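Long-range contacts in mevalonate kinase, putative (PDB 2HFS), which probably catalyses the ATP-dependent phosphorylation of (R)-mevalonate to (R)-5-phosphomevalonate, the first of three steps from mevalonate to isopentenyl diphosphate: residues 61-66 and 99-104; 110-115 and 289-294; 138-143 and 158-163. All blocks are in the same frame, centred on the assembly; numbering follows the deposited sequence.

Interaction 1: residues 61-66 and 99-104; sequences DDQRPA and KMFIGG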
ATOM      1  N   ASP A  61     -15.891  12.716   9.059  1.00  9.42           N
ATOM      2  CA  ASP A  61     -15.017  13.409   9.998  1.00 10.94           C
ATOM      3  C   ASP A  61     -13.654  12.735   9.887  1.00 10.32           C
ATOM      4  O   ASP A  61     -13.344  11.773  10.592  1.00  9.64           O
ATOM      5  CB  ASP A  61     -15.622  13.344  11.400  1.00 10.50           C
ATOM      6  CG  ASP A  61     -14.784  14.047  12.455  1.00 14.26           C
ATOM      7  OD1 ASP A  61     -13.866  14.865  12.132  1.00 10.94           O
ATOM      8  OD2 ASP A  61     -15.023  13.831  13.671  1.00 13.80           O
ATOM      9  N   ASP A  62     -12.871  13.238   8.932  1.00 10.05           N
ATOM     10  CA  ASP A  62     -11.618  12.624   8.519  1.00  9.34           C
ATOM     11  C   ASP A  62     -10.476  13.208   9.333  1.00 10.69           C
ATOM     12  O   ASP A  62     -10.027  14.361   9.102  1.00  9.82           O
ATOM     13  CB  ASP A  62     -11.396  12.851   7.010  1.00 11.18           C
ATOM     14  CG  ASP A  62     -10.305  11.964   6.428  1.00  9.71           C
ATOM     15  OD1 ASP A  62      -9.456  11.454   7.201  1.00  9.72           O
ATOM     16  OD2 ASP A  62     -10.221  11.748   5.196  1.00  5.69           O
ATOM     17  N   GLN A  63     -10.004  12.413  10.291  1.00  8.87           N
ATOM     18  CA  GLN A  63      -8.935  12.842  11.187  1.00  9.12           C
ATOM     19  C   GLN A  63      -7.625  12.067  11.065  1.00  8.66           C
ATOM     20  O   GLN A  63      -6.763  12.145  11.932  1.00  7.53           O
ATOM     21  CB  GLN A  63      -9.424  12.845  12.631  1.00 11.10           C
ATOM     22  CG  GLN A  63     -10.722  13.581  12.817  1.00 11.45           C
ATOM     23  CD  GLN A  63     -10.808  14.321  14.124  1.00 11.32           C
ATOM     24  OE1 GLN A  63     -10.014  14.089  15.047  1.00 11.71           O
ATOM     25  NE2 GLN A  63     -11.789  15.232  14.213  1.00 12.10           N
ATOM     26  N   ARG A  64      -7.456  11.351   9.966  1.00  7.74           N
ATOM     27  CA  ARG A  64      -6.176  10.708   9.656  1.00  8.49           C
ATOM     28  C   ARG A  64      -5.007  11.706   9.642  1.00  8.15           C
ATOM     29  O   ARG A  64      -5.181  12.866   9.230  1.00  7.87           O
ATOM     30  CB  ARG A  64      -6.259   9.996   8.294  1.00  6.28           C
ATOM     31  CG  ARG A  64      -7.319   8.955   8.202  1.00 10.32           C
ATOM     32  CD  ARG A  64      -7.451   8.387   6.814  1.00  6.06           C
ATOM     33  NE  ARG A  64      -7.991   9.337   5.851  1.00  9.89           N
ATOM     34  CZ  ARG A  64      -7.863   9.211   4.541  1.00  7.49           C
ATOM     35  NH1 ARG A  64      -7.196   8.167   4.045  1.00  4.73           N
ATOM     36  NH2 ARG A  64      -8.413  10.114   3.722  1.00  5.91           N
ATOM     37  N   PRO A  65      -3.829  11.271  10.098  1.00  8.34           N
ATOM     38  CA  PRO A  65      -2.651  12.104  10.074  1.00  8.22           C
ATOM     39  C   PRO A  65      -2.015  12.175   8.684  1.00  8.06           C
ATOM     40  O   PRO A  65      -0.832  11.873   8.521  1.00  8.55           O
ATOM     41  CB  PRO A  65      -1.709  11.414  11.079  1.00  8.07           C
ATOM     42  CG  PRO A  65      -2.067   9.973  11.022  1.00  8.41           C
ATOM     43  CD  PRO A  65      -3.562   9.954  10.718  1.00  8.30           C
ATOM     44  N   ALA A  66      -2.809  12.582   7.705  1.00  8.11           N
ATOM     45  CA  ALA A  66      -2.350  12.677   6.334  1.00  8.33           C
ATOM     46  C   ALA A  66      -1.344  13.817   6.155  1.00  9.65           C
ATOM     47  O   ALA A  66      -1.356  14.796   6.909  1.00 10.80           O
ATOM     48  CB  ALA A  66      -3.541  12.841   5.400  1.00  9.46           C
ATOM     49  N   LYS A  99     -22.768   9.037  10.725  1.00 13.23           N
ATOM     50  CA  LYS A  99     -21.580   9.810  10.993  1.00 13.23           C
ATOM     51  C   LYS A  99     -20.401   8.856  10.924  1.00 13.76           C
ATOM     52  O   LYS A  99     -20.434   7.793  11.547  1.00 12.60           O
ATOM     53  CB  LYS A  99     -21.668  10.477  12.368  1.00 13.91           C
ATOM     54  CG  LYS A  99     -22.508  11.758  12.338  1.00 16.76           C
ATOM     55  CD  LYS A  99     -22.770  12.318  13.738  1.00 18.53           C
ATOM     56  CE  LYS A  99     -21.739  13.324  14.162  1.00 19.02           C
ATOM     57  NZ  LYS A  99     -22.122  13.966  15.459  1.00 23.59           N
HETATM   58  N   MSE A 100     -19.381   9.258  10.170  1.00 11.89           N
HETATM   59  CA  MSE A 100     -18.183   8.457   9.924  1.00 13.29           C
HETATM   60  C   MSE A 100     -16.994   9.177  10.567  1.00 12.58           C
HETATM   61  O   MSE A 100     -16.731  10.355  10.279  1.00 11.98           O
HETATM   62  CB  MSE A 100     -17.981   8.320   8.411  1.00 15.05           C
HETATM   63  CG  MSE A 100     -16.893   7.352   7.997  1.00 16.68           C
HETATM   64 SE   MSE A 100     -16.741   7.215   6.028  1.00 24.06          SE
HETATM   65  CE  MSE A 100     -15.224   6.065   6.037  1.00 18.57           C
ATOM     66  N   PHE A 101     -16.284   8.492  11.455  1.00  9.38           N
ATOM     67  CA  PHE A 101     -15.031   9.037  11.978  1.00  9.86           C
ATOM     68  C   PHE A 101     -13.867   8.253  11.389  1.00  9.75           C
ATOM     69  O   PHE A 101     -13.881   7.026  11.443  1.00  9.87           O
ATOM     70  CB  PHE A 101     -15.011   8.974  13.502  1.00 10.79           C
ATOM     71  CG  PHE A 101     -13.718   9.454  14.104  1.00 14.13           C
ATOM     72  CD1 PHE A 101     -13.544  10.807  14.416  1.00 17.74           C
ATOM     73  CD2 PHE A 101     -12.679   8.561  14.359  1.00 14.56           C
ATOM     74  CE1 PHE A 101     -12.346  11.265  14.973  1.00 15.31           C
ATOM     75  CE2 PHE A 101     -11.463   9.012  14.913  1.00 13.22           C
ATOM     76  CZ  PHE A 101     -11.300  10.355  15.220  1.00 14.72           C
ATOM     77  N   ILE A 102     -12.887   8.940  10.789  1.00  9.77           N
ATOM     78  CA  ILE A 102     -11.721   8.205  10.229  1.00  9.30           C
ATOM     79  C   ILE A 102     -10.444   8.538  10.976  1.00  9.85           C
ATOM     80  O   ILE A 102     -10.069   9.716  11.077  1.00  9.47           O
ATOM     81  CB  ILE A 102     -11.496   8.447   8.708  1.00  9.95           C
ATOM     82  CG1 ILE A 102     -12.805   8.644   7.932  1.00  9.20           C
ATOM     83  CG2 ILE A 102     -10.669   7.291   8.106  1.00  8.44           C
ATOM     84  CD1 ILE A 102     -12.560   8.974   6.456  1.00  8.61           C
ATOM     85  N   GLY A 103      -9.751   7.494  11.435  1.00  8.38           N
ATOM     86  CA  GLY A 103      -8.552   7.643  12.257  1.00  9.55           C
ATOM     87  C   GLY A 103      -7.469   6.617  11.991  1.00  8.84           C
ATOM     88  O   GLY A 103      -7.175   6.293  10.828  1.00 11.48           O
ATOM     89  N   GLY A 104      -6.825   6.153  13.063  1.00 11.21           N
ATOM     90  CA  GLY A 104      -5.715   5.177  12.939  1.00  9.58           C
ATOM     91  C   GLY A 104      -4.395   5.871  12.632  1.00  7.08           C
ATOM     92  O   GLY A 104      -4.404   7.012  12.171  1.00  9.06           O
TER
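Phe-101 turns the edge of its ring to the carboxylate of Asp-61: OD2 of Asp-61 lies near the ring plane, 3.4 Å from CD1 of Phe-101, with the two planes 83° apart. Farther round the ring Gln-63 crosses Phe-101 at about a right angle, CD of Gln-63 coming obliquely to within 3.5 Å of CE1. NE2 of Gln-63 also donates to OD1 of Asp-61 (3.0 Å), on the syn side, which ties the two polar ends together beyond the CD1-CE1 edge of the ring. The guanidinium of Arg-64 takes the carboxylate of Asp-62 at its edge, in plane, in a side-on salt bridge with NE on OD1 at 2.9 Å and NH2 on OD2 at 2.8 Å, each oxygen using its syn lone pair.

Backbone pairing is parallel, as expected for the beta-alpha-beta unit of strand 58-62, helix 70-88 and strand 97-103. Asp-61 N donates to O of selenomethionine Met-100, Ile-102 N to Asp-61 O, and Gln-63 N to Ile-102 O at 2.8 Å. Asp-62 and Ile-102 share the face toward helix 70-88, where both Ile-102 and Arg-64 touch Gln-78. CD1 of Ile-102 packs 3.7 Å from CG of Asp-62, and its side chain lies alongside that of Arg-64, both pointing the same way, with CG2 of Ile-102 3.6 Å from CD of Arg-64. Past the strand pairing, the Pro-65 ring brings CD against O of Gly-104.

Interaction 2: residues 110-115 and 289-294; sequences SGIGAS and GGIAVA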
ATOM      1  N   SER A 110       0.788   9.485  -1.152  1.00  8.79           N
ATOM      2  CA  SER A 110       0.920   8.675  -2.354  1.00 11.59           C
ATOM      3  C   SER A 110       1.883   7.485  -2.162  1.00 11.12           C
ATOM      4  O   SER A 110       2.988   7.647  -1.645  1.00 13.17           O
ATOM      5  CB  SER A 110       1.360   9.564  -3.531  1.00 12.43           C
ATOM      6  OG  SER A 110       1.545   8.799  -4.687  1.00 18.78           O
ATOM      7  N   GLY A 111       1.429   6.293  -2.546  1.00 10.74           N
ATOM      8  CA  GLY A 111       2.271   5.082  -2.534  1.00 10.02           C
ATOM      9  C   GLY A 111       2.024   4.085  -1.404  1.00 10.63           C
ATOM     10  O   GLY A 111       2.429   2.902  -1.483  1.00 11.84           O
ATOM     11  N   ILE A 112       1.365   4.551  -0.348  1.00 10.18           N
ATOM     12  CA  ILE A 112       1.170   3.769   0.877  1.00  8.45           C
ATOM     13  C   ILE A 112      -0.155   2.970   0.895  1.00  9.41           C
ATOM     14  O   ILE A 112      -0.492   2.310   1.909  1.00 10.60           O
ATOM     15  CB  ILE A 112       1.245   4.702   2.087  1.00  9.30           C
ATOM     16  CG1 ILE A 112       1.805   3.963   3.310  1.00  8.75           C
ATOM     17  CG2 ILE A 112      -0.130   5.323   2.364  1.00  8.74           C
ATOM     18  CD1 ILE A 112       3.264   3.424   3.144  1.00 10.82           C
ATOM     19  N   GLY A 113      -0.893   3.032  -0.212  1.00 10.16           N
ATOM     20  CA  GLY A 113      -2.189   2.330  -0.357  1.00 11.13           C
ATOM     21  C   GLY A 113      -3.301   2.820   0.563  1.00 13.38           C
ATOM     22  O   GLY A 113      -4.209   2.055   0.942  1.00 13.49           O
ATOM     23  N   ALA A 114      -3.255   4.109   0.899  1.00 13.41           N
ATOM     24  CA  ALA A 114      -4.156   4.680   1.897  1.00 11.61           C
ATOM     25  C   ALA A 114      -5.614   4.685   1.462  1.00 10.52           C
ATOM     26  O   ALA A 114      -6.516   4.539   2.306  1.00 10.64           O
ATOM     27  CB  ALA A 114      -3.707   6.085   2.273  1.00 12.32           C
ATOM     28  N   SER A 115      -5.858   4.867   0.165  1.00 10.39           N
ATOM     29  CA  SER A 115      -7.230   4.862  -0.320  1.00  9.39           C
ATOM     30  C   SER A 115      -7.862   3.478  -0.120  1.00  9.76           C
ATOM     31  O   SER A 115      -9.019   3.381   0.314  1.00 10.84           O
ATOM     32  CB  SER A 115      -7.345   5.420  -1.764  1.00 11.34           C
ATOM     33  OG  SER A 115      -6.888   4.520  -2.747  1.00 11.75           O
ATOM     34  N   GLY A 289       8.923   9.657  -8.021  1.00 14.36           N
ATOM     35  CA  GLY A 289       8.198  10.343  -6.958  1.00 12.80           C
ATOM     36  C   GLY A 289       7.711   9.315  -5.957  1.00 13.25           C
ATOM     37  O   GLY A 289       8.246   8.205  -5.876  1.00 13.18           O
ATOM     38  N   GLY A 290       6.674   9.653  -5.208  1.00 12.79           N
ATOM     39  CA  GLY A 290       6.072   8.683  -4.302  1.00 11.61           C
ATOM     40  C   GLY A 290       7.014   8.328  -3.155  1.00 12.16           C
ATOM     41  O   GLY A 290       7.700   9.203  -2.624  1.00 13.42           O
ATOM     42  N   ILE A 291       7.073   7.040  -2.823  1.00 11.20           N
ATOM     43  CA  ILE A 291       7.787   6.555  -1.643  1.00 10.24           C
ATOM     44  C   ILE A 291       8.961   5.642  -1.985  1.00 11.41           C
ATOM     45  O   ILE A 291       8.997   5.007  -3.071  1.00 10.03           O
ATOM     46  CB  ILE A 291       6.837   5.789  -0.637  1.00 11.95           C
ATOM     47  CG1 ILE A 291       6.078   4.626  -1.316  1.00  7.96           C
ATOM     48  CG2 ILE A 291       5.878   6.762   0.054  1.00 10.62           C
ATOM     49  CD1 ILE A 291       5.710   3.475  -0.336  1.00 13.90           C
ATOM     50  N   ALA A 292       9.902   5.593  -1.040  1.00  9.34           N
ATOM     51  CA  ALA A 292      10.942   4.583  -1.001  1.00 10.30           C
ATOM     52  C   ALA A 292      10.797   3.826   0.300  1.00  9.55           C
ATOM     53  O   ALA A 292      10.159   4.307   1.240  1.00  8.83           O
ATOM     54  CB  ALA A 292      12.330   5.209  -1.088  1.00  9.36           C
ATOM     55  N   VAL A 293      11.390   2.630   0.338  1.00  9.42           N
ATOM     56  CA  VAL A 293      11.345   1.779   1.513  1.00  9.99           C
ATOM     57  C   VAL A 293      12.755   1.278   1.831  1.00 11.10           C
ATOM     58  O   VAL A 293      13.506   0.914   0.922  1.00 11.22           O
ATOM     59  CB  VAL A 293      10.362   0.592   1.316  1.00 11.47           C
ATOM     60  CG1 VAL A 293      10.716  -0.269   0.066  1.00  8.11           C
ATOM     61  CG2 VAL A 293      10.331  -0.256   2.540  1.00  8.44           C
ATOM     62  N   ALA A 294      13.116   1.302   3.112  1.00 10.84           N
ATOM     63  CA  ALA A 294      14.413   0.779   3.554  1.00 11.32           C
ATOM     64  C   ALA A 294      14.141  -0.335   4.558  1.00 13.17           C
ATOM     65  O   ALA A 294      13.179  -0.243   5.339  1.00 11.11           O
ATOM     66  CB  ALA A 294      15.242   1.888   4.192  1.00 12.84           C
TER
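Ile-291 pushes its side chain into the backbone of Ser-110 and Gly-111, and that is where this contact is tight. CG2 of Ile-291 lies 3.5 Å from the carbonyl O of Ser-110, and CD1 of Ile-291 comes equally near, 3.5 Å, to O of Gly-111. Gly-111 has no side chain, so CG1 of Ile-291 can approach its CA to 4.0 Å. The first torsion (chi1 55°) puts CG1 of Ile-291 between its own backbone N and carbonyl carbon, the crowded position, while CG2 stands anti to the carbonyl carbon. Apolar carbon thus meets peptide oxygens, and no hydrogen bond crosses between the segments.

Residues 110-113 form the glycine-rich turn that leads into helix 114-130, with Gly-113 at the N-cap; in GHMP kinases such a loop wraps the phosphates of ATP, and this one probably does the same. The contact leans this N-terminal-domain loop on Ile-291 of strand 291-296, which belongs to the four-stranded antiparallel sheet of the C-terminal half.

Toward its outer side the fit is looser. Gly-290 CA stays 4.2 Å from O of Ser-110, and Ser-110, Gly-111 and Gly-290 are all partly exposed. The carbonyl of Gly-290 is bonded instead by the hydroxyl of Thr-195. On the buried side Ile-112 reaches Ile-291 at arm's length, CD1 to CD1 4.3 Å, with Tyr-322 packing on Ile-112 and Trp-320 on Ile-291, both from strand 318-324.

Interaction 3: residues 138-143 and 158-163; sequences EVNLSA and DNTAAT
Asn-140 reaches from helix 136-146 and grips helix 157-164 with both ends of its amide. Its OD1 accepts a nearly straight hydrogen bond from ND2 of Asn-159 (2.8 Å). That donor stands above the carbonyl plane of Asn-140, 46° out of it, while the acceptor lies close to the amide plane of Asn-159. The other end, ND2 of Asn-140, donates to OG1 of Thr-160 at 3.1 Å, nearly in its own amide plane. A chi1 of -163° puts CG of Asn-140 anti to the backbone N, on the way to the facing helix.

Around this polar centre the packing is apolar and small. CB of Ala-143 sits 3.6 Å from CB of Asn-159, and CG1 of Val-139 slides past CG2 of Thr-163. Thr-163 was modelled in two conformers, so its share of the packing is less certain. The axes of the two segments approach to 8.9 Å, running roughly antiparallel at 140°. This is a helix pair within the N-terminal domain of the GHMP kinase fold.

One shell out, the hydroxyl of Thr-160 is also hydrogen-bonded to O of Gly-156, just before the helix segment. Helix 114-130 covers the pair, Val-120 touching both Ala-143 and Thr-163, and NH2 of Arg-124 bonds the carbonyl O of Thr-163.

Chemically, the bonding is consistent with the modelled orientation of the Asn-140 amide: OG1 of Thr-160, bonded to O of Gly-156, can accept from ND2 of Asn-140, although OD1 of Asn-140 also lies 3.0 Å from O of Asn-159, an unfavourable neighbour. Two bonds from one side chain thus tie neighbouring residues of the second helix to the first and satisfy polar groups in a largely buried interface.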
ATOM      1  N   GLU A 138     -15.167 -11.127   0.986  1.00 13.25           N
ATOM      2  CA  GLU A 138     -16.251 -10.159   0.803  1.00 12.30           C
ATOM      3  C   GLU A 138     -15.818  -8.710   1.078  1.00 13.03           C
ATOM      4  O   GLU A 138     -16.148  -7.783   0.309  1.00 12.48           O
ATOM      5  CB  GLU A 138     -17.469 -10.576   1.653  1.00 14.90           C
ATOM      6  CG  GLU A 138     -18.391 -11.571   0.944  1.00 12.38           C
ATOM      7  CD  GLU A 138     -19.319 -12.367   1.855  1.00 17.36           C
ATOM      8  OE1 GLU A 138     -19.404 -12.106   3.086  1.00 14.32           O
ATOM      9  OE2 GLU A 138     -19.970 -13.303   1.326  1.00 19.36           O
ATOM     10  N   VAL A 139     -15.068  -8.508   2.161  1.00  9.94           N
ATOM     11  CA  VAL A 139     -14.480  -7.191   2.467  1.00 10.23           C
ATOM     12  C   VAL A 139     -13.552  -6.723   1.337  1.00 11.13           C
ATOM     13  O   VAL A 139     -13.650  -5.575   0.878  1.00 11.05           O
ATOM     14  CB  VAL A 139     -13.693  -7.229   3.816  1.00 10.40           C
ATOM     15  CG1 VAL A 139     -12.934  -5.922   4.038  1.00  8.13           C
ATOM     16  CG2 VAL A 139     -14.657  -7.480   4.967  1.00 10.31           C
ATOM     17  N   ASN A 140     -12.671  -7.619   0.895  1.00 10.62           N
ATOM     18  CA  ASN A 140     -11.712  -7.340  -0.184  1.00 11.54           C
ATOM     19  C   ASN A 140     -12.366  -6.916  -1.506  1.00 12.51           C
ATOM     20  O   ASN A 140     -11.915  -5.969  -2.141  1.00 14.14           O
ATOM     21  CB  ASN A 140     -10.753  -8.524  -0.378  1.00 11.73           C
ATOM     22  CG  ASN A 140      -9.499  -8.154  -1.160  1.00 13.86           C
ATOM     23  OD1 ASN A 140      -9.032  -7.010  -1.127  1.00 12.33           O
ATOM     24  ND2 ASN A 140      -8.935  -9.136  -1.855  1.00 14.19           N
ATOM     25  N   LEU A 141     -13.458  -7.593  -1.871  1.00 12.99           N
ATOM     26  CA  LEU A 141     -14.281  -7.234  -3.019  1.00 12.83           C
ATOM     27  C   LEU A 141     -14.956  -5.887  -2.860  1.00 11.99           C
ATOM     28  O   LEU A 141     -15.047  -5.111  -3.817  1.00 12.44           O
ATOM     29  CB  LEU A 141     -15.369  -8.283  -3.261  1.00 10.98           C
ATOM     30  CG  LEU A 141     -16.106  -8.050  -4.585  1.00 14.04           C
ATOM     31  CD1 LEU A 141     -15.220  -8.531  -5.715  1.00 14.10           C
ATOM     32  CD2 LEU A 141     -17.441  -8.759  -4.576  1.00 13.41           C
ATOM     33  N   SER A 142     -15.451  -5.623  -1.657  1.00 10.19           N
ATOM     34  CA  SER A 142     -16.105  -4.357  -1.377  1.00 10.55           C
ATOM     35  C   SER A 142     -15.070  -3.239  -1.537  1.00 10.29           C
ATOM     36  O   SER A 142     -15.370  -2.211  -2.146  1.00 10.25           O
ATOM     37  CB  SER A 142     -16.693  -4.366   0.035  1.00 10.25           C
ATOM     38  OG  SER A 142     -17.445  -3.195   0.275  1.00 11.89           O
ATOM     39  N   ALA A 143     -13.867  -3.457  -0.992  1.00 10.93           N
ATOM     40  CA  ALA A 143     -12.773  -2.488  -1.102  1.00 11.22           C
ATOM     41  C   ALA A 143     -12.430  -2.305  -2.574  1.00 12.50           C
ATOM     42  O   ALA A 143     -12.294  -1.188  -3.060  1.00 13.08           O
ATOM     43  CB  ALA A 143     -11.557  -2.939  -0.305  1.00 11.36           C
ATOM     44  N   ASP A 158      -3.561  -3.307  -3.537  1.00 15.15           N
ATOM     45  CA  ASP A 158      -3.732  -2.394  -2.408  1.00 15.74           C
ATOM     46  C   ASP A 158      -4.840  -2.877  -1.470  1.00 14.33           C
ATOM     47  O   ASP A 158      -4.625  -2.973  -0.266  1.00 13.75           O
ATOM     48  CB  ASP A 158      -3.994  -0.961  -2.870  1.00 15.10           C
ATOM     49  CG  ASP A 158      -2.786  -0.317  -3.525  1.00 19.55           C
ATOM     50  OD1 ASP A 158      -1.777  -1.022  -3.837  1.00 19.95           O
ATOM     51  OD2 ASP A 158      -2.766   0.911  -3.776  1.00 22.50           O
ATOM     52  N   ASN A 159      -6.012  -3.190  -2.028  1.00 14.15           N
ATOM     53  CA  ASN A 159      -7.112  -3.721  -1.226  1.00 12.99           C
ATOM     54  C   ASN A 159      -6.778  -5.056  -0.581  1.00 12.17           C
ATOM     55  O   ASN A 159      -7.156  -5.309   0.562  1.00 12.94           O
ATOM     56  CB  ASN A 159      -8.450  -3.786  -1.981  1.00 12.47           C
ATOM     57  CG  ASN A 159      -8.335  -4.374  -3.372  1.00 15.38           C
ATOM     58  OD1 ASN A 159      -8.039  -3.658  -4.344  1.00 15.47           O
ATOM     59  ND2 ASN A 159      -8.632  -5.667  -3.497  1.00 13.38           N
ATOM     60  N   THR A 160      -6.050  -5.900  -1.299  1.00 12.29           N
ATOM     61  CA  THR A 160      -5.742  -7.216  -0.764  1.00 11.63           C
ATOM     62  C   THR A 160      -4.788  -7.085   0.441  1.00 10.81           C
ATOM     63  O   THR A 160      -4.983  -7.728   1.478  1.00 10.80           O
ATOM     64  CB  THR A 160      -5.172  -8.131  -1.881  1.00 12.56           C
ATOM     65  OG1 THR A 160      -6.169  -8.326  -2.905  1.00 14.10           O
ATOM     66  CG2 THR A 160      -4.961  -9.543  -1.348  1.00 13.43           C
ATOM     67  N   ALA A 161      -3.765  -6.239   0.326  1.00 12.89           N
ATOM     68  CA  ALA A 161      -2.872  -5.978   1.455  1.00 11.83           C
ATOM     69  C   ALA A 161      -3.628  -5.330   2.625  1.00 11.48           C
ATOM     70  O   ALA A 161      -3.442  -5.694   3.789  1.00 10.50           O
ATOM     71  CB  ALA A 161      -1.718  -5.049   1.014  1.00 13.96           C
ATOM     72  N   ALA A 162      -4.467  -4.349   2.309  1.00 10.80           N
ATOM     73  CA  ALA A 162      -5.251  -3.665   3.334  1.00  9.52           C
ATOM     74  C   ALA A 162      -6.224  -4.606   4.082  1.00 10.82           C
ATOM     75  O   ALA A 162      -6.434  -4.465   5.293  1.00  9.56           O
ATOM     76  CB  ALA A 162      -5.986  -2.473   2.716  1.00  9.92           C
ATOM     77  N   THR A 163      -6.793  -5.573   3.373  0.50 10.06           N
ATOM     78  CA  THR A 163      -7.739  -6.505   3.992  0.50 12.86           C
ATOM     79  C   THR A 163      -7.051  -7.587   4.822  0.50 11.37           C
ATOM     80  O   THR A 163      -7.497  -7.901   5.934  0.50 11.74           O
ATOM     81  CB  THR A 163      -8.618  -7.188   2.940  0.50 11.01           C
ATOM     82  OG1 THR A 163      -7.779  -7.800   1.959  0.50 16.45           O
ATOM     83  CG2 THR A 163      -9.418  -6.172   2.155  0.50 12.44           C
TER

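How the interactions relate
All three contacts are spaced evenly, their centres 18 to 19 Å apart, but only interaction 2 touches both of the others. Toward interaction 1 the link is NH1 of Arg-64, 4.1 Å from O of Ala-114; toward interaction 3 it is CA of Gly-113, 3.7 Å from OD2 of Asp-158. Interactions 1 and 3 stay about 11 Å apart at their nearest atoms. The glycine-rich loop of interaction 2, likely the phosphate-binding part of the ATP site, therefore borders both a beta-alpha-beta unit and a helix pair. Asp-158, in the second helix of interaction 3, also forms a salt bridge with Lys-21, whose backbone is hydrogen-bonded to Ile-112 of that loop.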